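Local coordinates for protein agmatinase (Deinococcus radiodurans, PDB 1WOH) that probably hydrolyses agmatine to putrescine and urea, as a ureohydrolase of the arginase family that binds two manganese ions per subunit, at residues Ile100-Ala103 against Ala104-Arg108; Val123-Pro126 against Leu127-Phe131; Asn278-Thr282 against Gly283-Leu287; Met289-Leu292 against Val293-Leu297; Gly248-Tyr251 against Ala252-Met255. All coordinates share one frame; numbering follows the deposited sequence.

Interaction 1. Residues Ile100-Ala103 against Ala104-Arg108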
loop_
_atom_site.group_PDB
_atom_site.type_symbol
_atom_site.label_atom_id
_atom_site.label_comp_id
_atom_site.label_asym_id
_atom_site.label_seq_id
_atom_site.Cartn_x
_atom_site.Cartn_y
_atom_site.Cartn_z
ATOM N N ILE A 100 -27.138 17.176 10.009
ATOM C CA ILE A 100 -25.924 17.491 10.760
ATOM C C ILE A 100 -26.209 18.570 11.809
ATOM O O ILE A 100 -25.791 18.457 12.964
ATOM C CB ILE A 100 -24.805 17.976 9.808
ATOM C CG1 ILE A 100 -24.387 16.823 8.887
ATOM C CG2 ILE A 100 -23.608 18.474 10.607
ATOM C CD1 ILE A 100 -23.531 17.242 7.706
ATOM N N THR A 101 -26.923 19.618 11.405
ATOM C CA THR A 101 -27.266 20.696 12.324
ATOM C C THR A 101 -28.151 20.204 13.467
ATOM O O THR A 101 -27.945 20.571 14.630
ATOM C CB THR A 101 -28.005 21.839 11.601
ATOM O OG1 THR A 101 -27.158 22.384 10.582
ATOM C CG2 THR A 101 -28.383 22.944 12.596
ATOM N N GLU A 102 -29.137 19.374 13.137
ATOM C CA GLU A 102 -30.046 18.853 14.149
ATOM C C GLU A 102 -29.309 17.978 15.156
ATOM O O GLU A 102 -29.493 18.125 16.363
ATOM C CB GLU A 102 -31.185 18.062 13.494
ATOM C CG GLU A 102 -32.151 17.413 14.488
ATOM C CD GLU A 102 -32.793 18.411 15.448
ATOM O OE1 GLU A 102 -33.511 17.971 16.374
ATOM O OE2 GLU A 102 -32.588 19.632 15.281
ATOM N N ALA A 103 -28.471 17.071 14.663
ATOM C CA ALA A 103 -27.722 16.194 15.547
ATOM C C ALA A 103 -26.761 17.005 16.411
ATOM O O ALA A 103 -26.609 16.732 17.599
ATOM C CB ALA A 103 -26.954 15.155 14.734
ATOM N N ALA A 104 -26.116 18.003 15.813
ATOM C CA ALA A 104 -25.168 18.840 16.545
ATOM C C ALA A 104 -25.891 19.608 17.653
ATOM O O ALA A 104 -25.382 19.719 18.764
ATOM C CB ALA A 104 -24.472 19.803 15.595
ATOM N N ARG A 105 -27.071 20.137 17.349
ATOM C CA ARG A 105 -27.844 20.865 18.354
ATOM C C ARG A 105 -28.182 19.960 19.530
ATOM O O ARG A 105 -28.073 20.369 20.692
ATOM C CB ARG A 105 -29.153 21.405 17.770
ATOM C CG ARG A 105 -29.025 22.674 16.953
ATOM C CD ARG A 105 -30.284 23.519 17.105
ATOM N NE ARG A 105 -30.291 24.683 16.224
ATOM C CZ ARG A 105 -30.521 24.624 14.917
ATOM N NH1 ARG A 105 -30.767 23.455 14.343
ATOM N NH2 ARG A 105 -30.509 25.730 14.186
ATOM N N GLN A 106 -28.607 18.737 19.228
ATOM C CA GLN A 106 -28.969 17.777 20.264
ATOM C C GLN A 106 -27.769 17.400 21.123
ATOM O O GLN A 106 -27.885 17.273 22.341
ATOM C CB GLN A 106 -29.571 16.519 19.639
ATOM C CG GLN A 106 -30.811 16.780 18.796
ATOM C CD GLN A 106 -31.397 15.511 18.211
ATOM O OE1 GLN A 106 -30.671 14.660 17.692
ATOM N NE2 GLN A 106 -32.719 15.380 18.284
ATOM N N VAL A 107 -26.620 17.213 20.488
ATOM C CA VAL A 107 -25.412 16.856 21.215
ATOM C C VAL A 107 -24.918 18.030 22.055
ATOM O O VAL A 107 -24.521 17.860 23.213
ATOM C CB VAL A 107 -24.301 16.395 20.243
ATOM C CG1 VAL A 107 -22.950 16.332 20.966
ATOM C CG2 VAL A 107 -24.664 15.029 19.684
ATOM N N ARG A 108 -24.959 19.224 21.482
ATOM C CA ARG A 108 -24.520 20.410 22.205
ATOM C C ARG A 108 -25.308 20.603 23.502
ATOM O O ARG A 108 -24.743 20.955 24.540
ATOM C CB ARG A 108 -24.674 21.647 21.320
ATOM C CG ARG A 108 -23.360 22.297 20.949
ATOM C CD ARG A 108 -23.257 23.680 21.562
ATOM N NE ARG A 108 -24.221 24.595 20.968
ATOM C CZ ARG A 108 -24.466 25.824 21.410
ATOM N NH1 ARG A 108 -23.819 26.303 22.463
ATOM N NH2 ARG A 108 -25.360 26.579 20.788
#
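Arg105 lays its guanidinium obliquely beside the methyl group of Thr101, one turn back on the same helix, with Arg105 CZ 3.6 Å from Thr101 CG2. The two side chains run alongside each other in the same direction, the familiar i to i+4 pairing of an alpha helix, here helix 93-108 of the arginase alpha/beta fold. Thr101 can offer its methyl because CG2 stands anti to the backbone N, which leaves OG1 beside that N (chi1 -61°) and directed to Pro126 O on helix 124-128. Glu102 and Gln106 illustrate a looser version of the same spacing. Glu102 OE1 approaches Gln106 NE2 to 3.3 Å, but the angle is too poor for a hydrogen bond; the carboxylate and amide planes are 51° apart. Nor is Glu102 paired closely with Arg105: Glu102 OE2 stays 4.3 Å from Arg105 NH1, beyond salt-bridge range and probably only a weak attraction. On the buried flank, Ile100, Ala103 and Val107 rest on strand 31-36 of the parallel sheet, while Ala104 meets Leu127. Regular i to i+4 backbone bonds carry the turn, among them Val107 N to Ala103 O at 2.9 Å, and Val107 CG2 lies 3.3 Å from that same Ala103 O.

Interaction 2. Residues Val123-Pro126 against Leu127-Phe131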
loop_
_atom_site.group_PDB
_atom_site.type_symbol
_atom_site.label_atom_id
_atom_site.label_comp_id
_atom_site.label_asym_id
_atom_site.label_seq_id
_atom_site.Cartn_x
_atom_site.Cartn_y
_atom_site.Cartn_z
ATOM N N VAL A 123 -18.508 20.299 6.259
ATOM C CA VAL A 123 -19.351 19.979 7.409
ATOM C C VAL A 123 -19.346 21.074 8.485
ATOM O O VAL A 123 -20.262 21.135 9.311
ATOM C CB VAL A 123 -18.951 18.627 8.058
ATOM C CG1 VAL A 123 -19.015 17.511 7.019
ATOM C CG2 VAL A 123 -17.566 18.726 8.677
ATOM N N SER A 124 -18.330 21.934 8.479
ATOM C CA SER A 124 -18.245 23.009 9.471
ATOM C C SER A 124 -19.435 23.961 9.371
ATOM O O SER A 124 -19.841 24.554 10.366
ATOM C CB SER A 124 -16.954 23.813 9.304
ATOM O OG SER A 124 -15.813 23.009 9.538
ATOM N N TYR A 125 -19.992 24.105 8.173
ATOM C CA TYR A 125 -21.136 24.993 7.998
ATOM C C TYR A 125 -22.355 24.505 8.789
ATOM O O TYR A 125 -22.835 25.210 9.677
ATOM C CB TYR A 125 -21.466 25.156 6.506
ATOM C CG TYR A 125 -22.847 25.720 6.230
ATOM C CD1 TYR A 125 -23.336 26.809 6.955
ATOM C CD2 TYR A 125 -23.666 25.158 5.248
ATOM C CE1 TYR A 125 -24.615 27.326 6.711
ATOM C CE2 TYR A 125 -24.949 25.669 4.992
ATOM C CZ TYR A 125 -25.413 26.749 5.729
ATOM O OH TYR A 125 -26.680 27.246 5.503
ATOM N N PRO A 126 -22.868 23.294 8.493
ATOM C CA PRO A 126 -24.033 22.832 9.252
ATOM C C PRO A 126 -23.767 22.651 10.744
ATOM O O PRO A 126 -24.673 22.795 11.566
ATOM C CB PRO A 126 -24.427 21.533 8.543
ATOM C CG PRO A 126 -23.148 21.064 7.919
ATOM C CD PRO A 126 -22.531 22.348 7.413
ATOM N N LEU A 127 -22.521 22.339 11.094
ATOM C CA LEU A 127 -22.140 22.184 12.496
ATOM C C LEU A 127 -22.314 23.541 13.184
ATOM O O LEU A 127 -22.940 23.647 14.244
ATOM C CB LEU A 127 -20.671 21.754 12.592
ATOM C CG LEU A 127 -20.256 20.355 13.046
ATOM C CD1 LEU A 127 -21.379 19.361 12.900
ATOM C CD2 LEU A 127 -19.021 19.936 12.247
ATOM N N LEU A 128 -21.759 24.582 12.572
ATOM C CA LEU A 128 -21.843 25.919 13.145
ATOM C C LEU A 128 -23.268 26.436 13.290
ATOM O O LEU A 128 -23.550 27.204 14.208
ATOM C CB LEU A 128 -20.999 26.901 12.326
ATOM C CG LEU A 128 -19.498 26.812 12.629
ATOM C CD1 LEU A 128 -18.684 27.592 11.602
ATOM C CD2 LEU A 128 -19.255 27.360 14.045
ATOM N N ARG A 129 -24.174 26.010 12.411
ATOM C CA ARG A 129 -25.553 26.476 12.516
ATOM C C ARG A 129 -26.156 26.111 13.869
ATOM O O ARG A 129 -27.133 26.721 14.308
ATOM C CB ARG A 129 -26.424 25.890 11.399
ATOM C CG ARG A 129 -26.082 26.391 10.005
ATOM C CD ARG A 129 -27.209 26.109 9.002
ATOM N NE ARG A 129 -27.526 24.688 8.880
ATOM C CZ ARG A 129 -28.325 24.183 7.944
ATOM N NH1 ARG A 129 -28.890 24.985 7.047
ATOM N NH2 ARG A 129 -28.566 22.881 7.899
ATOM N N ALA A 130 -25.570 25.121 14.536
ATOM C CA ALA A 130 -26.074 24.694 15.833
ATOM C C ALA A 130 -25.645 25.621 16.968
ATOM O O ALA A 130 -26.027 25.411 18.120
ATOM C CB ALA A 130 -25.617 23.274 16.125
ATOM N N PHE A 131 -24.855 26.641 16.645
ATOM C CA PHE A 131 -24.369 27.590 17.647
ATOM C C PHE A 131 -24.953 28.985 17.420
ATOM O O PHE A 131 -24.330 29.995 17.739
ATOM C CB PHE A 131 -22.837 27.664 17.605
ATOM C CG PHE A 131 -22.158 26.368 17.957
ATOM C CD1 PHE A 131 -22.201 25.280 17.086
ATOM C CD2 PHE A 131 -21.484 26.233 19.168
ATOM C CE1 PHE A 131 -21.580 24.071 17.419
ATOM C CE2 PHE A 131 -20.859 25.032 19.514
ATOM C CZ PHE A 131 -20.906 23.948 18.640
HETATM O O HOH W 1 -29.442 27.998 6.914
#
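Arg129 reaches back over the turn before it, starting with CB, which lies 3.6 Å from Pro126 O. Arg129 CG comes next, 3.7 Å from Tyr125 CE1, and Arg129 CD continues across the same part of the ring until it is also 3.7 Å from Tyr125 OH. The chain then bends (chi3 -59°), carrying NE past Pro126 CA and on to a hydrogen bond with Thr101 OG1 of helix 93-108. The guanidinium lies obliquely to the phenol, their planes 51° apart. Arg129 NH1 donates to a water at 3.1 Å that also meets Tyr125 OH, and NH2 forms a salt bridge with Asp98. This is the short helix 124-128 of the arginase alpha/beta fold, which follows strand 114-118 and the manganese ligand His121. With an alanine at Tyr125, the CG and CD of Arg129 would probably lose the ring they lie against, and the water a mate. On the inner side Val123 CG2 touches Leu127 CD2 at 4.0 Å, the two side chains lying side by side. Leu127 N bonds to Val123 O. As the turn closes, Arg129 N binds Tyr125 O at 3.1 Å and, weakly, Pro126 O at 3.4 Å.

Interaction 3. Residues Asn278-Thr282 against Gly283-Leu287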
loop_
_atom_site.group_PDB
_atom_site.type_symbol
_atom_site.label_atom_id
_atom_site.label_comp_id
_atom_site.label_asym_id
_atom_site.label_seq_id
_atom_site.Cartn_x
_atom_site.Cartn_y
_atom_site.Cartn_z
ATOM N N ASN A 278 -7.091 6.859 4.302
ATOM C CA ASN A 278 -6.727 6.063 3.139
ATOM C C ASN A 278 -5.513 6.612 2.411
ATOM O O ASN A 278 -4.909 5.913 1.590
ATOM C CB ASN A 278 -7.909 6.006 2.171
ATOM C CG ASN A 278 -8.410 7.387 1.796
ATOM O OD1 ASN A 278 -8.644 8.225 2.665
ATOM N ND2 ASN A 278 -8.581 7.627 0.500
ATOM N N LEU A 279 -5.155 7.859 2.708
ATOM C CA LEU A 279 -4.013 8.495 2.063
ATOM C C LEU A 279 -2.744 8.460 2.905
ATOM O O LEU A 279 -1.733 9.062 2.537
ATOM C CB LEU A 279 -4.350 9.939 1.688
ATOM C CG LEU A 279 -5.465 10.066 0.640
ATOM C CD1 LEU A 279 -5.757 11.526 0.380
ATOM C CD2 LEU A 279 -5.045 9.376 -0.655
ATOM N N ASP A 280 -2.799 7.773 4.041
ATOM C CA ASP A 280 -1.609 7.641 4.890
ATOM C C ASP A 280 -1.546 6.207 5.407
ATOM O O ASP A 280 -2.084 5.893 6.468
ATOM C CB ASP A 280 -1.642 8.599 6.080
ATOM C CG ASP A 280 -0.409 8.455 6.967
ATOM O OD1 ASP A 280 -0.290 9.187 7.972
ATOM O OD2 ASP A 280 0.449 7.602 6.646
ATOM N N PRO A 281 -0.884 5.319 4.660
ATOM C CA PRO A 281 -0.789 3.923 5.093
ATOM C C PRO A 281 0.045 3.687 6.348
ATOM O O PRO A 281 0.045 2.585 6.887
ATOM C CB PRO A 281 -0.226 3.213 3.863
ATOM C CG PRO A 281 0.566 4.275 3.179
ATOM C CD PRO A 281 -0.296 5.503 3.321
ATOM N N THR A 282 0.753 4.709 6.813
ATOM C CA THR A 282 1.561 4.559 8.022
ATOM C C THR A 282 0.663 4.707 9.237
ATOM O O THR A 282 1.026 4.307 10.345
ATOM C CB THR A 282 2.669 5.634 8.131
ATOM O OG1 THR A 282 2.078 6.899 8.468
ATOM C CG2 THR A 282 3.438 5.749 6.818
ATOM N N GLY A 283 -0.507 5.299 9.022
ATOM C CA GLY A 283 -1.451 5.502 10.106
ATOM C C GLY A 283 -1.088 6.598 11.094
ATOM O O GLY A 283 -1.825 6.830 12.054
ATOM N N ARG A 284 0.026 7.290 10.881
ATOM C CA ARG A 284 0.403 8.341 11.828
ATOM C C ARG A 284 -0.538 9.543 11.792
ATOM O O ARG A 284 -0.695 10.241 12.794
ATOM C CB ARG A 284 1.842 8.812 11.592
ATOM C CG ARG A 284 2.091 9.651 10.338
ATOM C CD ARG A 284 3.553 10.099 10.368
ATOM N NE ARG A 284 3.964 10.878 9.206
ATOM C CZ ARG A 284 4.114 10.389 7.979
ATOM N NH1 ARG A 284 3.872 9.108 7.730
ATOM N NH2 ARG A 284 4.549 11.175 7.011
ATOM N N SER A 285 -1.171 9.783 10.647
ATOM C CA SER A 285 -2.092 10.919 10.559
ATOM C C SER A 285 -3.252 10.818 11.549
ATOM O O SER A 285 -3.524 11.772 12.288
ATOM C CB SER A 285 -2.641 11.067 9.132
ATOM O OG SER A 285 -1.606 11.399 8.228
ATOM N N GLU A 286 -3.949 9.682 11.575
ATOM C CA GLU A 286 -5.071 9.557 12.501
ATOM C C GLU A 286 -4.607 9.433 13.945
ATOM O O GLU A 286 -5.280 9.905 14.864
ATOM C CB GLU A 286 -5.982 8.372 12.137
ATOM C CG GLU A 286 -5.301 7.023 11.996
ATOM C CD GLU A 286 -5.013 6.675 10.546
ATOM O OE1 GLU A 286 -5.289 5.523 10.153
ATOM O OE2 GLU A 286 -4.508 7.550 9.802
ATOM N N LEU A 287 -3.455 8.805 14.151
ATOM C CA LEU A 287 -2.930 8.659 15.502
ATOM C C LEU A 287 -2.606 10.024 16.096
ATOM O O LEU A 287 -3.032 10.340 17.211
ATOM C CB LEU A 287 -1.690 7.762 15.490
ATOM C CG LEU A 287 -2.053 6.278 15.337
ATOM C CD1 LEU A 287 -0.811 5.438 15.080
ATOM C CD2 LEU A 287 -2.767 5.816 16.609
#
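Asp280 OD1 is gripped twice by Ser285: Ser285 OG donates to it at 2.6 Å and the backbone N at 2.9 Å, both on the anti side of the carboxylate. The other oxygen is equally engaged, for Asp280 OD2 receives Thr282 OG1 on its syn side at 2.5 Å and Thr282 N from above the carboxylate plane. The carboxylate can serve both residues because its CG is anti to the backbone N (chi1 180°). Thr282 OG1, having given its proton to OD2, accepts from Arg284 N at 3.2 Å and from Arg284 NH1 at 2.9 Å, the latter along a bent path. Arg284 NH1 is also paired with Asp280 OD2 in a long salt bridge of 3.9 Å, a matter of charge alone, since OD2 lies well out of the guanidinium plane and no N-H points at it; carboxylate and guanidinium planes stand 80° apart. Replacing Asp280 by an alanine would probably leave Ser285 N and both hydroxyls without this acceptor and the start of the helix less firmly set. Beyond NH1, Arg284 bonds through NH2 to Ala236 O, close to the equivalent Arg284 of two neighbouring subunits. Gly283 takes a positive phi, at which a CB would clash with Thr282 O. Gly283 N returns to Asp280 O at 3.1 Å. The whole is an Asx turn merged with a type I beta turn, with Gly283 as N-cap leading into helix 284-302 beside the subunit interface.

Interaction 4. Residues Met289-Leu292 against Val293-Leu297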
loop_
_atom_site.group_PDB
_atom_site.type_symbol
_atom_site.label_atom_id
_atom_site.label_comp_id
_atom_site.label_asym_id
_atom_site.label_seq_id
_atom_site.Cartn_x
_atom_site.Cartn_y
_atom_site.Cartn_z
ATOM N N MET A 289 -3.657 13.032 15.008
ATOM C CA MET A 289 -4.820 13.912 15.094
ATOM C C MET A 289 -5.791 13.539 16.211
ATOM O O MET A 289 -6.488 14.403 16.747
ATOM C CB MET A 289 -5.533 13.979 13.745
ATOM C CG MET A 289 -4.736 14.732 12.684
ATOM S SD MET A 289 -4.353 16.485 13.064
ATOM C CE MET A 289 -5.543 16.854 14.343
ATOM N N ALA A 290 -5.852 12.260 16.569
ATOM C CA ALA A 290 -6.715 11.849 17.671
ATOM C C ALA A 290 -6.080 12.406 18.948
ATOM O O ALA A 290 -6.776 12.873 19.857
ATOM C CB ALA A 290 -6.803 10.332 17.748
ATOM N N ARG A 291 -4.749 12.360 19.014
ATOM C CA ARG A 291 -4.054 12.879 20.186
ATOM C C ARG A 291 -4.251 14.388 20.287
ATOM O O ARG A 291 -4.421 14.931 21.379
ATOM C CB ARG A 291 -2.555 12.575 20.127
ATOM C CG ARG A 291 -1.848 13.065 21.383
ATOM C CD ARG A 291 -0.342 13.085 21.268
ATOM N NE ARG A 291 0.181 14.265 21.952
ATOM C CZ ARG A 291 1.433 14.404 22.369
ATOM N NH1 ARG A 291 2.310 13.427 22.186
ATOM N NH2 ARG A 291 1.808 15.534 22.953
ATOM N N LEU A 292 -4.219 15.071 19.147
ATOM C CA LEU A 292 -4.404 16.515 19.151
ATOM C C LEU A 292 -5.745 16.859 19.785
ATOM O O LEU A 292 -5.846 17.803 20.570
ATOM C CB LEU A 292 -4.370 17.087 17.721
ATOM C CG LEU A 292 -4.343 18.620 17.696
ATOM C CD1 LEU A 292 -2.890 19.084 17.765
ATOM C CD2 LEU A 292 -4.971 19.164 16.421
ATOM N N VAL A 293 -6.784 16.102 19.441
ATOM C CA VAL A 293 -8.103 16.374 20.001
ATOM C C VAL A 293 -8.068 16.164 21.508
ATOM O O VAL A 293 -8.548 17.010 22.272
ATOM C CB VAL A 293 -9.193 15.463 19.386
ATOM C CG1 VAL A 293 -10.512 15.656 20.125
ATOM C CG2 VAL A 293 -9.384 15.801 17.901
ATOM N N MET A 294 -7.482 15.049 21.938
ATOM C CA MET A 294 -7.411 14.756 23.366
ATOM C C MET A 294 -6.544 15.759 24.122
ATOM O O MET A 294 -6.888 16.160 25.238
ATOM C CB MET A 294 -6.884 13.331 23.612
ATOM C CG MET A 294 -7.830 12.210 23.171
ATOM S SD MET A 294 -9.550 12.435 23.660
ATOM C CE MET A 294 -9.415 12.267 25.482
ATOM N N GLU A 295 -5.425 16.162 23.530
ATOM C CA GLU A 295 -4.562 17.127 24.193
ATOM C C GLU A 295 -5.259 18.481 24.246
ATOM O O GLU A 295 -5.148 19.210 25.235
ATOM C CB GLU A 295 -3.216 17.261 23.478
ATOM C CG GLU A 295 -2.259 18.219 24.197
ATOM C CD GLU A 295 -0.834 18.139 23.684
ATOM O OE1 GLU A 295 0.021 18.907 24.171
ATOM O OE2 GLU A 295 -0.565 17.311 22.793
ATOM N N THR A 296 -5.990 18.825 23.191
ATOM C CA THR A 296 -6.692 20.101 23.193
ATOM C C THR A 296 -7.717 20.119 24.324
ATOM O O THR A 296 -7.849 21.116 25.034
ATOM C CB THR A 296 -7.391 20.365 21.843
ATOM O OG1 THR A 296 -6.395 20.482 20.816
ATOM C CG2 THR A 296 -8.193 21.661 21.902
ATOM N N LEU A 297 -8.436 19.017 24.500
ATOM C CA LEU A 297 -9.421 18.940 25.572
ATOM C C LEU A 297 -8.746 19.062 26.942
ATOM O O LEU A 297 -9.326 19.622 27.876
ATOM C CB LEU A 297 -10.206 17.633 25.479
ATOM C CG LEU A 297 -11.137 17.523 24.265
ATOM C CD1 LEU A 297 -11.689 16.111 24.159
ATOM C CD2 LEU A 297 -12.269 18.532 24.390
#
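The guanidinium of Arg291 meets the carboxylate of Glu295 edge-on, both groups lying side by side on one flank of the helix and their planes 34° apart. A single oxygen takes the load: Glu295 OE2 receives Arg291 NE at 3.2 Å and Arg291 NH2 at 3.0 Å. It lies in the guanidinium plane, whereas the two nitrogens come to it from the same face of the carboxylate, NE on the anti side and NH2 from above. The arginine chain leaves with CG anti to the backbone N (chi1 -177°) and the glutamate with the same choice (also -177°), which sends both side chains the same way across one turn. Each charged group has a further partner, since NH1 forms a salt bridge with Glu245 of a neighbouring subunit and OE2 accepts from Tyr251 OH. These partners probably stabilise the ionised forms. On another flank Leu292 O is gripped twice by Thr296, from opposite faces of its plane: the Thr296 backbone N binds at 2.8 Å and OG1 at 2.7 Å. That second bond gives the threonine hydroxyl, buried in the protein, an acceptor within its own helix. Val293 CG2 sits 3.4 Å from Met289 O, and both residues pack onto Leu272 of strand 266-273, the Met289 side chain about 8 Å from that of the manganese ligand Asp229. The arrangement is an i to i+4 salt bridge on helix 284-302, which in this arginase fold lies against the central parallel sheet on one side and reaches the subunit interface with the other.

Interaction 5. Residues Gly248-Tyr251 against Ala252-Met255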
loop_
_atom_site.group_PDB
_atom_site.type_symbol
_atom_site.label_atom_id
_atom_site.label_comp_id
_atom_site.label_asym_id
_atom_site.label_seq_id
_atom_site.Cartn_x
_atom_site.Cartn_y
_atom_site.Cartn_z
ATOM N N GLY A 248 3.987 23.523 6.556
ATOM C CA GLY A 248 2.876 23.839 7.429
ATOM C C GLY A 248 3.253 23.785 8.896
ATOM O O GLY A 248 4.436 23.782 9.255
ATOM N N LEU A 249 2.233 23.741 9.743
ATOM C CA LEU A 249 2.404 23.694 11.187
ATOM C C LEU A 249 2.963 22.372 11.667
ATOM O O LEU A 249 2.577 21.322 11.173
ATOM C CB LEU A 249 1.056 23.865 11.884
ATOM C CG LEU A 249 0.258 25.140 11.670
ATOM C CD1 LEU A 249 -1.141 24.942 12.201
ATOM C CD2 LEU A 249 0.951 26.304 12.380
ATOM N N THR A 250 3.872 22.414 12.635
ATOM C CA THR A 250 4.348 21.162 13.211
ATOM C C THR A 250 3.229 20.872 14.205
ATOM O O THR A 250 2.383 21.748 14.474
ATOM C CB THR A 250 5.651 21.330 14.019
ATOM O OG1 THR A 250 5.420 22.255 15.083
ATOM C CG2 THR A 250 6.777 21.841 13.139
ATOM N N TYR A 251 3.203 19.665 14.753
ATOM C CA TYR A 251 2.177 19.322 15.729
ATOM C C TYR A 251 2.296 20.301 16.903
ATOM O O TYR A 251 1.299 20.827 17.393
ATOM C CB TYR A 251 2.374 17.882 16.227
ATOM C CG TYR A 251 1.397 17.453 17.313
ATOM C CD1 TYR A 251 0.298 16.649 17.013
ATOM C CD2 TYR A 251 1.570 17.863 18.642
ATOM C CE1 TYR A 251 -0.610 16.263 18.008
ATOM C CE2 TYR A 251 0.672 17.485 19.645
ATOM C CZ TYR A 251 -0.414 16.685 19.321
ATOM O OH TYR A 251 -1.314 16.311 20.298
ATOM N N ALA A 252 3.530 20.553 17.339
ATOM C CA ALA A 252 3.768 21.453 18.468
ATOM C C ALA A 252 3.239 22.871 18.247
ATOM O O ALA A 252 2.659 23.473 19.146
ATOM C CB ALA A 252 5.263 21.495 18.789
ATOM N N GLN A 253 3.433 23.413 17.053
ATOM C CA GLN A 253 2.959 24.766 16.772
ATOM C C GLN A 253 1.436 24.836 16.781
ATOM O O GLN A 253 0.846 25.752 17.366
ATOM C CB GLN A 253 3.479 25.233 15.419
ATOM C CG GLN A 253 4.978 25.375 15.352
ATOM C CD GLN A 253 5.431 25.699 13.953
ATOM O OE1 GLN A 253 5.001 25.055 12.995
ATOM N NE2 GLN A 253 6.306 26.697 13.820
ATOM N N GLY A 254 0.799 23.876 16.120
ATOM C CA GLY A 254 -0.652 23.863 16.087
ATOM C C GLY A 254 -1.200 23.754 17.498
ATOM O O GLY A 254 -2.153 24.442 17.871
ATOM N N MET A 255 -0.585 22.883 18.292
ATOM C CA MET A 255 -1.005 22.662 19.670
ATOM C C MET A 255 -0.788 23.896 20.550
ATOM O O MET A 255 -1.594 24.177 21.439
ATOM C CB MET A 255 -0.259 21.451 20.245
ATOM C CG MET A 255 -0.912 20.822 21.470
ATOM S SD MET A 255 -2.631 20.348 21.178
ATOM C CE MET A 255 -3.457 21.533 22.231
HETATM O O HOH W 2 6.880 24.634 11.018
#
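A glutamine takes the role of return partner at the start of this helix: Gln253 OE1 accepts Thr250 N at 2.9 Å, while Gln253 N donates to Thr250 OG1 at 3.0 Å. The hydroxyl can accept because OG1 stands between the backbone N and the carbonyl carbon (chi1 60°), facing the first turn. The two side chains cross at about a right angle, and Gln253 CG is pressed to 3.2 Å from Thr250 OG1. Gln253 OE1 does more than this, lying 3.4 Å from Leu249 CA and 2.8 Å from a water that also approaches Gly248 O. Reciprocal bonds of this kind make a capping box, with Thr250 the N-cap of helix 251-264, which follows strand 223-229 and its loop in the arginase alpha/beta fold. Leu249 leans over the turn from the loop, its CD1 4.1 Å from Gly254 CA. One step on, Tyr251 and Met255 lie side by side, with Met255 CB 4.1 Å from Tyr251 CE2. The sulfur makes an oblique Met-aromatic contact, Met255 SD being 5.3 Å from the Tyr251 ring centroid and 44° off its normal. Ring and thioether both touch Leu292 of helix 284-302, and the tyrosine hydroxyl is taken up by Glu295. Ala252 N, at the first turn, bonds to Asp247 OD1 of a neighbouring subunit.

The five local contacts fall into two groups within the chain. Interactions 1 and 2, with centres 9 Å apart, join helix 93-108 to helix 124-128: Ile100 CG2 packs at 3.3 Å on Leu127 CD1. Interactions 4 and 5, with centres 12 Å apart, join the helices 284-302 and 251-264, where Thr296 OG1 meets Met255 CE at 3.4 Å. Interaction 3 begins the helix that interaction 4 continues, and interactions 3, 4 and 5 all touch a second subunit. Interaction 2 lies across the chain's centre from these three. The Ser124 side chain is about 3 Å from that of His121, a manganese ligand, whereas the Leu249 side chain of interaction 5 lies about 8 Å from that of Asp143.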